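Local coordinates for periplasmic branched-chain amino acid-binding protein (Burkholderia mallei, PDB 3I09) that probably binds branched-chain amino acids or related small carboxylates in the periplasm for an ABC transporter, and holds acetoacetic acid here, at residues 86-91 with 115-120; 107-112 with 326-331; 122-127 with 153-158; 126-131 with 161-166. All coordinates share one frame; numbering follows the deposited sequence. Where two conformers were deposited one is given.

Interaction 1 of 4, residues 86-91 with 115-120; sequences SMNQVA and PYTVHY
Asn88 and Thr117 join helix 81-94 to strand 117-119, the last strand of the mixed sheet in one alpha/beta lobe of this type I periplasmic binding protein. The polar part of the contact is one hydrogen bond. Thr117 OG1 donates to Asn88 OD1 over 2.5 Å, a short bond. The hydroxyl lies in the plane of the amide carbonyl, with a C=O...donor angle of 153°. The two side chains cross at about a right angle. Asn88 CG lies opposite the backbone N (chi1 -167°), and this brings the amide nearer the strand than the start of its side chain would suggest. Both groups have second partners. Asn88 ND2 is hydrogen-bonded to Gln112 O, and Thr117 OG1 to Thr114 OG1. The amide therefore bonds through both its oxygen and its nitrogen, and its rotation is fixed. The rest is van der Waals contact: Thr117 CG2 lies 3.4 Å from the same Asn88 OD1. Ala91 and Asn88 also rest on Tyr98 of strand 97-100, the neighbour of strand 117-119 in the sheet. Tyr116 turns its ring away from the helix to bond Asp303 through OH, while its CB stays 4.5 Å from Ala91 O.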
loop_
_atom_site.group_PDB
_atom_site.type_symbol
_atom_site.label_atom_id
_atom_site.label_comp_id
_atom_site.label_asym_id
_atom_site.label_seq_id
_atom_site.Cartn_x
_atom_site.Cartn_y
_atom_site.Cartn_z
ATOM N N SER A 86 -14.887 -2.409 -1.965
ATOM C CA SER A 86 -16.252 -1.862 -2.061
ATOM C C SER A 86 -16.278 -0.655 -2.999
ATOM O O SER A 86 -17.178 -0.545 -3.862
ATOM C CB SER A 86 -16.845 -1.554 -0.668
ATOM O OG SER A 86 -16.203 -0.466 -0.018
HETATM N N MSE A 87 -15.276 0.211 -2.899
HETATM C CA MSE A 87 -15.155 1.341 -3.816
HETATM C C MSE A 87 -14.908 0.939 -5.259
HETATM O O MSE A 87 -15.458 1.552 -6.191
HETATM C CB MSE A 87 -14.043 2.296 -3.326
HETATM C CG MSE A 87 -14.478 3.034 -2.083
HETATM SE SE MSE A 87 -13.179 4.399 -1.499
HETATM C CE MSE A 87 -11.740 3.306 -1.058
ATOM N N ASN A 88 -14.067 -0.064 -5.437
ATOM C CA ASN A 88 -13.763 -0.616 -6.775
ATOM C C ASN A 88 -15.023 -1.014 -7.529
ATOM O O ASN A 88 -15.131 -0.754 -8.733
ATOM C CB ASN A 88 -12.871 -1.832 -6.590
ATOM C CG ASN A 88 -12.232 -2.306 -7.871
ATOM O OD1 ASN A 88 -11.581 -1.544 -8.579
ATOM N ND2 ASN A 88 -12.388 -3.615 -8.149
ATOM N N GLN A 89 -15.930 -1.696 -6.835
ATOM C CA GLN A 89 -17.185 -2.100 -7.441
ATOM C C GLN A 89 -18.025 -0.901 -7.893
ATOM O O GLN A 89 -18.540 -0.898 -9.009
ATOM C CB GLN A 89 -17.990 -2.958 -6.493
ATOM C CG GLN A 89 -19.268 -3.406 -7.137
ATOM C CD GLN A 89 -19.858 -4.616 -6.490
ATOM O OE1 GLN A 89 -19.426 -5.750 -6.753
ATOM N NE2 GLN A 89 -20.871 -4.404 -5.662
ATOM N N VAL A 90 -18.118 0.127 -7.042
ATOM C CA VAL A 90 -18.842 1.341 -7.391
ATOM C C VAL A 90 -18.202 2.047 -8.581
ATOM O O VAL A 90 -18.883 2.402 -9.533
ATOM C CB VAL A 90 -18.916 2.313 -6.205
ATOM C CG1 VAL A 90 -19.606 3.589 -6.633
ATOM C CG2 VAL A 90 -19.642 1.638 -5.007
ATOM N N ALA A 91 -16.886 2.199 -8.563
ATOM C CA ALA A 91 -16.186 2.814 -9.699
ATOM C C ALA A 91 -16.388 2.044 -11.001
ATOM O O ALA A 91 -16.610 2.647 -12.043
ATOM C CB ALA A 91 -14.664 2.952 -9.409
ATOM N N PRO A 115 -11.713 -2.318 -15.819
ATOM C CA PRO A 115 -11.117 -1.426 -16.779
ATOM C C PRO A 115 -10.920 0.002 -16.295
ATOM O O PRO A 115 -10.330 0.781 -17.027
ATOM C CB PRO A 115 -12.134 -1.398 -17.926
ATOM C CG PRO A 115 -13.110 -2.439 -17.629
ATOM C CD PRO A 115 -13.123 -2.582 -16.150
ATOM N N TYR A 116 -11.380 0.307 -15.078
ATOM C CA TYR A 116 -11.308 1.646 -14.517
ATOM C C TYR A 116 -10.436 1.756 -13.273
ATOM O O TYR A 116 -10.461 2.806 -12.614
ATOM C CB TYR A 116 -12.743 2.135 -14.205
ATOM C CG TYR A 116 -13.567 2.206 -15.469
ATOM C CD1 TYR A 116 -13.448 3.290 -16.333
ATOM C CD2 TYR A 116 -14.360 1.151 -15.859
ATOM C CE1 TYR A 116 -14.144 3.338 -17.530
ATOM C CE2 TYR A 116 -15.075 1.206 -17.058
ATOM C CZ TYR A 116 -14.947 2.287 -17.881
ATOM O OH TYR A 116 -15.645 2.324 -19.070
ATOM N N THR A 117 -9.667 0.700 -12.963
ATOM C CA THR A 117 -8.923 0.606 -11.710
ATOM C C THR A 117 -7.430 0.677 -11.958
ATOM O O THR A 117 -6.926 0.024 -12.865
ATOM C CB THR A 117 -9.258 -0.703 -11.029
ATOM O OG1 THR A 117 -10.683 -0.754 -10.804
ATOM C CG2 THR A 117 -8.457 -0.867 -9.691
ATOM N N VAL A 118 -6.736 1.472 -11.157
ATOM C CA VAL A 118 -5.300 1.479 -11.140
ATOM C C VAL A 118 -4.864 1.146 -9.713
ATOM O O VAL A 118 -5.354 1.774 -8.767
ATOM C CB VAL A 118 -4.751 2.851 -11.547
ATOM C CG1 VAL A 118 -3.209 2.878 -11.448
ATOM C CG2 VAL A 118 -5.224 3.177 -12.962
ATOM N N HIS A 119 -3.925 0.196 -9.575
ATOM C CA HIS A 119 -3.363 -0.148 -8.271
ATOM C C HIS A 119 -1.932 0.366 -8.281
ATOM O O HIS A 119 -1.061 -0.162 -8.963
ATOM C CB HIS A 119 -3.475 -1.655 -7.991
ATOM C CG HIS A 119 -3.449 -2.002 -6.517
ATOM N ND1 HIS A 119 -3.409 -3.303 -6.067
ATOM C CD2 HIS A 119 -3.540 -1.229 -5.408
ATOM C CE1 HIS A 119 -3.401 -3.313 -4.746
ATOM N NE2 HIS A 119 -3.485 -2.068 -4.314
ATOM N N TYR A 120 -1.714 1.457 -7.547
ATOM C CA TYR A 120 -0.604 2.335 -7.845
ATOM C C TYR A 120 0.717 2.055 -7.126
ATOM O O TYR A 120 1.786 2.220 -7.743
ATOM C CB TYR A 120 -0.988 3.797 -7.623
ATOM C CG TYR A 120 -0.092 4.811 -8.325
ATOM C CD1 TYR A 120 -0.359 5.216 -9.632
ATOM C CD2 TYR A 120 0.963 5.446 -7.636
ATOM C CE1 TYR A 120 0.420 6.190 -10.260
ATOM C CE2 TYR A 120 1.770 6.409 -8.271
ATOM C CZ TYR A 120 1.471 6.794 -9.577
ATOM O OH TYR A 120 2.236 7.726 -10.241
#

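Interaction 2 of 4, residues 107-112 with 326-331; sequences TLTNEQ and DGSMIH
Thr109 sets its side chain against the Asx turn of Asp326, just ahead of strand 329-338. The turn forms where Asp326 OD1 accepts from Ser328 N at 3.0 Å, with the N-H coming from above the carboxylate plane, 42° out of it. OD1 also pairs with Arg324 in a salt bridge. Thr109 meets the turn with its carbon branch. CB lies 3.3 Å from Asp326 O, and CG2 faces the same carbonyl and Ser328 OG. CG2 reaches there because it sits opposite the carbonyl carbon of Thr109, which leaves OG1 (chi1 59°) between the backbone N and that carbon. Thr109 OG1 and Ser328 OG stand 3.6 Å apart. One water lies 2.6 Å from both Thr109 OG1 and Ser328 OG, and donates to Asp326 OD2. A second water lies between Thr109 O and Asp326 OD2 and a third between Leu108 O and Asp326 O, but neither has protons enough for every acceptor near it. No direct hydrogen bond crosses; polar atoms are bridged through water. The contact joins the loop between strands 97-100 and 117-119 to the turn leading into strand 329-338. Gly327 takes the turn with phi at 100°, and its C lies 4.0 Å from Thr109 CG2.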
loop_
_atom_site.group_PDB
_atom_site.type_symbol
_atom_site.label_atom_id
_atom_site.label_comp_id
_atom_site.label_asym_id
_atom_site.label_seq_id
_atom_site.Cartn_x
_atom_site.Cartn_y
_atom_site.Cartn_z
ATOM N N THR A 107 -6.315 -8.776 -5.148
ATOM C CA THR A 107 -7.649 -8.971 -5.684
ATOM C C THR A 107 -8.055 -7.841 -6.658
ATOM O O THR A 107 -8.790 -8.034 -7.636
ATOM C CB THR A 107 -8.676 -9.003 -4.494
ATOM O OG1 THR A 107 -8.138 -9.791 -3.428
ATOM C CG2 THR A 107 -9.934 -9.582 -4.940
ATOM N N LEU A 108 -7.599 -6.634 -6.346
ATOM C CA LEU A 108 -7.915 -5.452 -7.112
ATOM C C LEU A 108 -7.487 -5.512 -8.581
ATOM O O LEU A 108 -8.055 -4.804 -9.384
ATOM C CB LEU A 108 -7.279 -4.214 -6.453
ATOM C CG LEU A 108 -8.022 -3.720 -5.227
ATOM C CD1 LEU A 108 -7.041 -2.826 -4.407
ATOM C CD2 LEU A 108 -9.377 -2.935 -5.591
ATOM N N THR A 109 -6.482 -6.342 -8.899
ATOM C CA THR A 109 -6.005 -6.491 -10.273
ATOM C C THR A 109 -6.090 -7.940 -10.745
ATOM O O THR A 109 -5.459 -8.335 -11.699
ATOM C CB THR A 109 -4.565 -5.971 -10.399
ATOM O OG1 THR A 109 -3.724 -6.697 -9.505
ATOM C CG2 THR A 109 -4.514 -4.433 -10.064
ATOM N N ASN A 110 -6.914 -8.720 -10.054
ATOM C CA ASN A 110 -7.032 -10.136 -10.292
ATOM C C ASN A 110 -8.510 -10.497 -10.331
ATOM O O ASN A 110 -9.177 -10.089 -11.286
ATOM C CB ASN A 110 -6.197 -10.908 -9.271
ATOM C CG ASN A 110 -4.753 -10.988 -9.686
ATOM O OD1 ASN A 110 -4.408 -11.723 -10.650
ATOM N ND2 ASN A 110 -3.898 -10.213 -9.016
ATOM N N GLU A 111 -9.033 -11.173 -9.310
ATOM C CA GLU A 111 -10.441 -11.595 -9.328
ATOM C C GLU A 111 -11.418 -10.430 -9.505
ATOM O O GLU A 111 -12.511 -10.630 -10.038
ATOM C CB GLU A 111 -10.801 -12.380 -8.066
ATOM C CG GLU A 111 -10.139 -13.752 -7.950
ATOM C CD GLU A 111 -8.733 -13.726 -7.382
ATOM O OE1 GLU A 111 -8.212 -12.621 -7.047
ATOM O OE2 GLU A 111 -8.163 -14.838 -7.238
ATOM N N GLN A 112 -11.052 -9.242 -9.016
ATOM C CA GLN A 112 -11.916 -8.074 -9.096
ATOM C C GLN A 112 -11.326 -6.955 -9.943
ATOM O O GLN A 112 -11.625 -5.774 -9.727
ATOM C CB GLN A 112 -12.294 -7.608 -7.686
ATOM C CG GLN A 112 -13.099 -8.710 -6.969
ATOM C CD GLN A 112 -13.548 -8.372 -5.549
ATOM O OE1 GLN A 112 -13.412 -9.201 -4.621
ATOM N NE2 GLN A 112 -14.116 -7.204 -5.370
ATOM N N ASP A 326 -3.984 -5.058 -16.472
ATOM C CA ASP A 326 -4.730 -5.470 -15.261
ATOM C C ASP A 326 -4.933 -4.349 -14.260
ATOM O O ASP A 326 -5.597 -4.542 -13.237
ATOM C CB ASP A 326 -4.100 -6.705 -14.576
ATOM C CG ASP A 326 -2.705 -6.461 -13.973
ATOM O OD1 ASP A 326 -2.142 -5.349 -14.064
ATOM O OD2 ASP A 326 -2.139 -7.436 -13.408
ATOM N N GLY A 327 -4.337 -3.192 -14.557
ATOM C CA GLY A 327 -4.434 -2.017 -13.699
ATOM C C GLY A 327 -3.240 -1.767 -12.790
ATOM O O GLY A 327 -3.178 -0.736 -12.144
ATOM N N SER A 328 -2.310 -2.704 -12.673
ATOM C CA SER A 328 -1.163 -2.474 -11.826
ATOM C C SER A 328 -0.224 -1.438 -12.427
ATOM O O SER A 328 0.115 -1.516 -13.594
ATOM C CB SER A 328 -0.363 -3.756 -11.595
ATOM O OG SER A 328 -1.089 -4.611 -10.748
HETATM N N MSE A 329 0.218 -0.503 -11.599
HETATM C CA MSE A 329 1.349 0.364 -11.953
HETATM C C MSE A 329 2.622 -0.400 -11.662
HETATM O O MSE A 329 2.932 -0.684 -10.504
HETATM C CB MSE A 329 1.297 1.703 -11.168
HETATM C CG MSE A 329 2.049 2.859 -11.886
HETATM SE SE MSE A 329 3.931 2.739 -11.581
HETATM C CE MSE A 329 3.998 3.757 -9.914
ATOM N N ILE A 330 3.353 -0.763 -12.732
ATOM C CA ILE A 330 4.577 -1.534 -12.643
ATOM C C ILE A 330 5.776 -0.624 -12.394
ATOM O O ILE A 330 6.069 0.295 -13.180
ATOM C CB ILE A 330 4.765 -2.391 -13.932
ATOM C CG1 ILE A 330 3.521 -3.265 -14.184
ATOM C CG2 ILE A 330 6.017 -3.263 -13.788
ATOM C CD1 ILE A 330 3.211 -4.269 -13.077
ATOM N N HIS A 331 6.427 -0.844 -11.260
ATOM C CA HIS A 331 7.583 -0.091 -10.822
ATOM C C HIS A 331 8.426 -0.981 -9.897
ATOM O O HIS A 331 7.902 -1.896 -9.225
ATOM C CB HIS A 331 7.165 1.230 -10.130
ATOM C CG HIS A 331 6.224 1.055 -8.950
ATOM N ND1 HIS A 331 4.972 0.477 -9.060
ATOM C CD2 HIS A 331 6.353 1.412 -7.652
ATOM C CE1 HIS A 331 4.402 0.432 -7.867
ATOM N NE2 HIS A 331 5.202 1.024 -7.001
HETATM O O HOH W 1 -7.978 -3.625 -12.112
HETATM O O HOH W 2 -3.004 -9.817 -12.610
HETATM O O HOH W 3 -1.542 -7.193 -10.878
#

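Interaction 3 of 4, residues 122-127 with 153-158; sequences YDTMAL and GKALEK. With AAE (acetoacetic acid), chain C.
Leu156 meets Thr124 and Leu127 across the contact. Its CB lies 3.8 Å from Thr124 CG2, and the two side chains cross at a slant. From CB the chain runs on to CG, placed opposite the backbone N (chi1 178°), which brings CD1 close to the other helix. There CD1 does the touching. Leu156 CD1 is 3.9 Å from Thr124 O and from Leu127 CB, and 4.1 Å from Leu127 CD1. The Leu127 and Leu156 side chains cross at about a right angle. The contact packs the first turn of helix 124-137 against helix 151-166, the helix of the beta-alpha-beta crossover between strands 142-148 and 170-177. Asp123 is the N-cap of helix 124-137. Its OD1 accepts from Ala126 N at 3.0 Å, met nearly along the C-O axis. Thr124 OG1 packs 4.0 Å from Ala155 CB. That hydroxyl is hydrogen-bonded to Asn159 OD1, further along helix 151-166, and to Asp106 N, and so ties the start of the helix both ways. Just before the cap, Tyr122 lines the ligand pocket. Its OH bonds Gly102 O and lies 3.6 Å from C5 of the bound acetoacetic acid.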
loop_
_atom_site.group_PDB
_atom_site.type_symbol
_atom_site.label_atom_id
_atom_site.label_comp_id
_atom_site.label_asym_id
_atom_site.label_seq_id
_atom_site.Cartn_x
_atom_site.Cartn_y
_atom_site.Cartn_z
ATOM N N TYR A 122 1.703 -0.587 -4.296
ATOM C CA TYR A 122 2.178 -1.912 -3.879
ATOM C C TYR A 122 0.986 -2.863 -3.912
ATOM O O TYR A 122 -0.138 -2.421 -3.991
ATOM C CB TYR A 122 2.777 -1.916 -2.475
ATOM C CG TYR A 122 1.767 -1.805 -1.387
ATOM C CD1 TYR A 122 1.061 -0.621 -1.189
ATOM C CD2 TYR A 122 1.383 -2.919 -0.645
ATOM C CE1 TYR A 122 0.055 -0.527 -0.199
ATOM C CE2 TYR A 122 0.412 -2.823 0.371
ATOM C CZ TYR A 122 -0.263 -1.649 0.566
ATOM O OH TYR A 122 -1.239 -1.579 1.548
ATOM N N ASP A 123 1.239 -4.159 -3.855
ATOM C CA ASP A 123 0.162 -5.109 -3.547
ATOM C C ASP A 123 0.705 -6.295 -2.795
ATOM O O ASP A 123 1.915 -6.421 -2.556
ATOM C CB ASP A 123 -0.685 -5.533 -4.781
ATOM C CG ASP A 123 0.071 -6.362 -5.806
ATOM O OD1 ASP A 123 0.975 -7.126 -5.436
ATOM O OD2 ASP A 123 -0.289 -6.227 -7.011
ATOM N N THR A 124 -0.197 -7.158 -2.376
ATOM C CA THR A 124 0.197 -8.318 -1.564
ATOM C C THR A 124 1.026 -9.359 -2.296
ATOM O O THR A 124 1.798 -10.087 -1.662
ATOM C CB THR A 124 -1.042 -8.987 -0.966
ATOM O OG1 THR A 124 -1.981 -9.273 -2.005
ATOM C CG2 THR A 124 -1.682 -8.061 0.047
HETATM N N MSE A 125 0.909 -9.450 -3.620
HETATM C CA MSE A 125 1.812 -10.328 -4.381
HETATM C C MSE A 125 3.268 -9.811 -4.305
HETATM O O MSE A 125 4.175 -10.584 -4.087
HETATM C CB MSE A 125 1.326 -10.441 -5.829
HETATM C CG MSE A 125 2.197 -11.219 -6.713
HETATM SE SE MSE A 125 2.129 -13.116 -6.147
HETATM C CE MSE A 125 0.433 -13.543 -6.954
ATOM N N ALA A 126 3.492 -8.509 -4.488
ATOM C CA ALA A 126 4.831 -7.947 -4.380
ATOM C C ALA A 126 5.400 -8.124 -2.979
ATOM O O ALA A 126 6.588 -8.429 -2.855
ATOM C CB ALA A 126 4.861 -6.454 -4.769
ATOM N N LEU A 127 4.576 -7.937 -1.939
ATOM C CA LEU A 127 5.021 -8.179 -0.548
ATOM C C LEU A 127 5.511 -9.597 -0.344
ATOM O O LEU A 127 6.599 -9.830 0.206
ATOM C CB LEU A 127 3.937 -7.823 0.481
ATOM C CG LEU A 127 3.451 -6.367 0.492
ATOM C CD1 LEU A 127 2.290 -6.162 1.452
ATOM C CD2 LEU A 127 4.621 -5.357 0.768
ATOM N N GLY A 153 -5.645 -9.261 5.106
ATOM C CA GLY A 153 -4.940 -10.361 5.750
ATOM C C GLY A 153 -5.039 -11.634 4.952
ATOM O O GLY A 153 -4.036 -12.332 4.737
ATOM N N LYS A 154 -6.256 -11.947 4.505
ATOM C CA LYS A 154 -6.514 -13.177 3.770
ATOM C C LYS A 154 -5.716 -13.234 2.462
ATOM O O LYS A 154 -5.110 -14.262 2.139
ATOM C CB LYS A 154 -8.018 -13.335 3.505
ATOM C CG LYS A 154 -8.831 -13.488 4.788
ATOM C CD LYS A 154 -10.328 -13.705 4.525
ATOM C CE LYS A 154 -11.172 -13.269 5.722
ATOM N NZ LYS A 154 -12.638 -13.334 5.436
ATOM N N ALA A 155 -5.701 -12.134 1.729
ATOM C CA ALA A 155 -4.952 -12.062 0.477
ATOM C C ALA A 155 -3.457 -12.209 0.735
ATOM O O ALA A 155 -2.781 -12.955 0.019
ATOM C CB ALA A 155 -5.224 -10.773 -0.262
ATOM N N LEU A 156 -2.965 -11.576 1.795
ATOM C CA LEU A 156 -1.522 -11.536 2.024
ATOM C C LEU A 156 -1.071 -12.887 2.511
ATOM O O LEU A 156 -0.035 -13.359 2.090
ATOM C CB LEU A 156 -1.130 -10.442 3.017
ATOM C CG LEU A 156 0.350 -10.290 3.407
ATOM C CD1 LEU A 156 1.283 -10.098 2.170
ATOM C CD2 LEU A 156 0.463 -9.086 4.326
ATOM N N GLU A 157 -1.859 -13.512 3.381
ATOM C CA GLU A 157 -1.550 -14.860 3.844
ATOM C C GLU A 157 -1.523 -15.822 2.653
ATOM O O GLU A 157 -0.637 -16.668 2.545
ATOM C CB GLU A 157 -2.559 -15.337 4.910
ATOM C CG GLU A 157 -2.332 -16.797 5.367
ATOM C CD GLU A 157 -3.412 -17.339 6.309
ATOM O OE1 GLU A 157 -3.868 -16.623 7.228
ATOM O OE2 GLU A 157 -3.783 -18.517 6.152
ATOM N N LYS A 158 -2.494 -15.711 1.759
ATOM C CA LYS A 158 -2.509 -16.626 0.611
ATOM C C LYS A 158 -1.302 -16.433 -0.325
ATOM O O LYS A 158 -0.651 -17.412 -0.693
ATOM C CB LYS A 158 -3.824 -16.531 -0.177
ATOM C CG LYS A 158 -3.867 -17.268 -1.511
ATOM C CD LYS A 158 -3.839 -18.751 -1.356
ATOM C CE LYS A 158 -4.502 -19.463 -2.564
ATOM N NZ LYS A 158 -3.861 -19.101 -3.874
HETATM O O1 AAE C . -4.841 -3.230 2.316
HETATM C C2 AAE C . -4.888 -3.036 3.544
HETATM O O3 AAE C . -5.931 -3.214 4.212
HETATM C C4 AAE C . -3.611 -2.628 4.257
HETATM C C5 AAE C . -3.490 -1.132 4.352
HETATM O O8 AAE C . -4.239 -0.372 3.692
HETATM C C9 AAE C . -2.321 -0.635 5.150
#

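Interaction 4 of 4, residues 126-131 with 161-166; sequences ALAKGT and ADVVKA
Val163 turns both methyls toward Ala128 through its first torsion. CG1 stands across from the backbone N (chi1 170°), and CG2 stands beside that N. The contact is helix-on-helix packing, between helices 124-137 and 151-166 of the alpha/beta lobe with the parallel sheet. CG2 meets Ala128 CB at 3.9 Å. CG1 instead comes to the backbone of the other helix, 3.6 Å from Ala128 O. The valine thus grips one alanine by side chain and carbonyl together. Ala128 has only a methyl to place between the helices, consistent with the close approach of Ala128 CA and Val163 CA, 6.5 Å. Val163 CG2 also reaches the next residue, 4.1 Å from Lys129 N. No hydrogen bond links the two segments. The first helix has a wider pi-type turn at 128-131, right where the valine rests. Val163 touches Ser133 as well, so it lies along more than one turn of that helix. Deeper in, Val164 packs on Trp143 of strand 142-148. The side chain of Lys129 sets out away from helix 151-166, and its NZ is hydrogen-bonded to Phe363 O. Its CG nevertheless stays 4.2 Å from Val163 CG2.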
loop_
_atom_site.group_PDB
_atom_site.type_symbol
_atom_site.label_atom_id
_atom_site.label_comp_id
_atom_site.label_asym_id
_atom_site.label_seq_id
_atom_site.Cartn_x
_atom_site.Cartn_y
_atom_site.Cartn_z
ATOM N N ALA A 126 3.492 -8.509 -4.488
ATOM C CA ALA A 126 4.831 -7.947 -4.380
ATOM C C ALA A 126 5.400 -8.124 -2.979
ATOM O O ALA A 126 6.588 -8.429 -2.855
ATOM C CB ALA A 126 4.861 -6.454 -4.769
ATOM N N LEU A 127 4.576 -7.937 -1.939
ATOM C CA LEU A 127 5.021 -8.179 -0.548
ATOM C C LEU A 127 5.511 -9.597 -0.344
ATOM O O LEU A 127 6.599 -9.830 0.206
ATOM C CB LEU A 127 3.937 -7.823 0.481
ATOM C CG LEU A 127 3.451 -6.367 0.492
ATOM C CD1 LEU A 127 2.290 -6.162 1.452
ATOM C CD2 LEU A 127 4.621 -5.357 0.768
ATOM N N ALA A 128 4.697 -10.544 -0.810
ATOM C CA ALA A 128 4.993 -11.961 -0.696
ATOM C C ALA A 128 6.256 -12.347 -1.453
ATOM O O ALA A 128 7.128 -13.040 -0.927
ATOM C CB ALA A 128 3.800 -12.758 -1.218
ATOM N N LYS A 129 6.338 -11.919 -2.703
ATOM C CA LYS A 129 7.481 -12.210 -3.532
ATOM C C LYS A 129 8.753 -11.563 -3.004
ATOM O O LYS A 129 9.825 -12.142 -3.137
ATOM C CB LYS A 129 7.217 -11.791 -4.976
ATOM C CG LYS A 129 6.183 -12.735 -5.671
ATOM C CD LYS A 129 5.742 -12.209 -7.061
ATOM C CE LYS A 129 6.778 -12.476 -8.188
ATOM N NZ LYS A 129 6.201 -12.168 -9.589
ATOM N N GLY A 130 8.658 -10.398 -2.386
ATOM C CA GLY A 130 9.835 -9.793 -1.809
ATOM C C GLY A 130 10.301 -10.455 -0.522
ATOM O O GLY A 130 11.317 -11.195 -0.468
ATOM N N THR A 131 9.538 -10.195 0.514
ATOM C CA THR A 131 9.857 -10.595 1.879
ATOM C C THR A 131 9.733 -12.099 2.080
ATOM O O THR A 131 10.618 -12.731 2.679
ATOM C CB THR A 131 8.947 -9.852 2.849
ATOM O OG1 THR A 131 9.173 -8.439 2.660
ATOM C CG2 THR A 131 9.259 -10.235 4.299
ATOM N N ALA A 161 1.868 -17.649 1.684
ATOM C CA ALA A 161 1.871 -19.110 1.787
ATOM C C ALA A 161 2.271 -19.764 0.467
ATOM O O ALA A 161 3.057 -20.747 0.443
ATOM C CB ALA A 161 0.509 -19.663 2.274
ATOM N N ASP A 162 1.725 -19.251 -0.622
ATOM C CA ASP A 162 2.064 -19.770 -1.962
ATOM C C ASP A 162 3.553 -19.603 -2.272
ATOM O O ASP A 162 4.188 -20.547 -2.771
ATOM C CB ASP A 162 1.241 -19.106 -3.052
ATOM C CG ASP A 162 -0.228 -19.549 -3.056
ATOM O OD1 ASP A 162 -0.593 -20.580 -2.422
ATOM O OD2 ASP A 162 -1.030 -18.842 -3.695
ATOM N N VAL A 163 4.130 -18.439 -1.951
ATOM C CA VAL A 163 5.582 -18.219 -2.144
ATOM C C VAL A 163 6.434 -19.141 -1.284
ATOM O O VAL A 163 7.391 -19.771 -1.785
ATOM C CB VAL A 163 5.959 -16.743 -1.919
ATOM C CG1 VAL A 163 7.486 -16.537 -1.883
ATOM C CG2 VAL A 163 5.339 -15.906 -2.983
ATOM N N VAL A 164 6.076 -19.253 0.001
ATOM C CA VAL A 164 6.769 -20.151 0.910
ATOM C C VAL A 164 6.807 -21.582 0.356
ATOM O O VAL A 164 7.882 -22.212 0.265
ATOM C CB VAL A 164 6.159 -20.113 2.347
ATOM C CG1 VAL A 164 6.735 -21.272 3.229
ATOM C CG2 VAL A 164 6.449 -18.748 2.997
ATOM N N LYS A 165 5.649 -22.090 -0.040
ATOM C CA LYS A 165 5.571 -23.446 -0.581
ATOM C C LYS A 165 6.335 -23.601 -1.902
ATOM O O LYS A 165 7.043 -24.589 -2.097
ATOM C CB LYS A 165 4.119 -23.887 -0.713
ATOM C CG LYS A 165 3.386 -24.044 0.619
ATOM C CD LYS A 165 1.864 -24.148 0.402
ATOM C CE LYS A 165 1.071 -23.992 1.693
ATOM N NZ LYS A 165 -0.421 -23.845 1.439
ATOM N N ALA A 166 6.205 -22.634 -2.801
ATOM C CA ALA A 166 6.946 -22.637 -4.062
ATOM C C ALA A 166 8.463 -22.696 -3.867
ATOM O O ALA A 166 9.161 -23.211 -4.730
ATOM C CB ALA A 166 6.610 -21.418 -4.872
#

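Overall arrangement
From the N terminus, residues 86-91 open interaction 1, and residues 107-112 open interaction 2 before 115-120 close the first. The two therefore cross. They also touch, through His119 N to Gly327 O, a probable hydrogen bond. The chain then passes Tyr122 at the ligand pocket and enters helix 124-137. Interactions 3 and 4 start from this helix, share Ala126 and Leu127, and close against successive parts of helix 151-166. Both are nested in the long loop that interaction 2 closes at 326-331. Interaction 1 binds helix to sheet in one lobe, interaction 2 brings in the start of strand 329-338, and interactions 3 and 4 pair two helices of the other lobe.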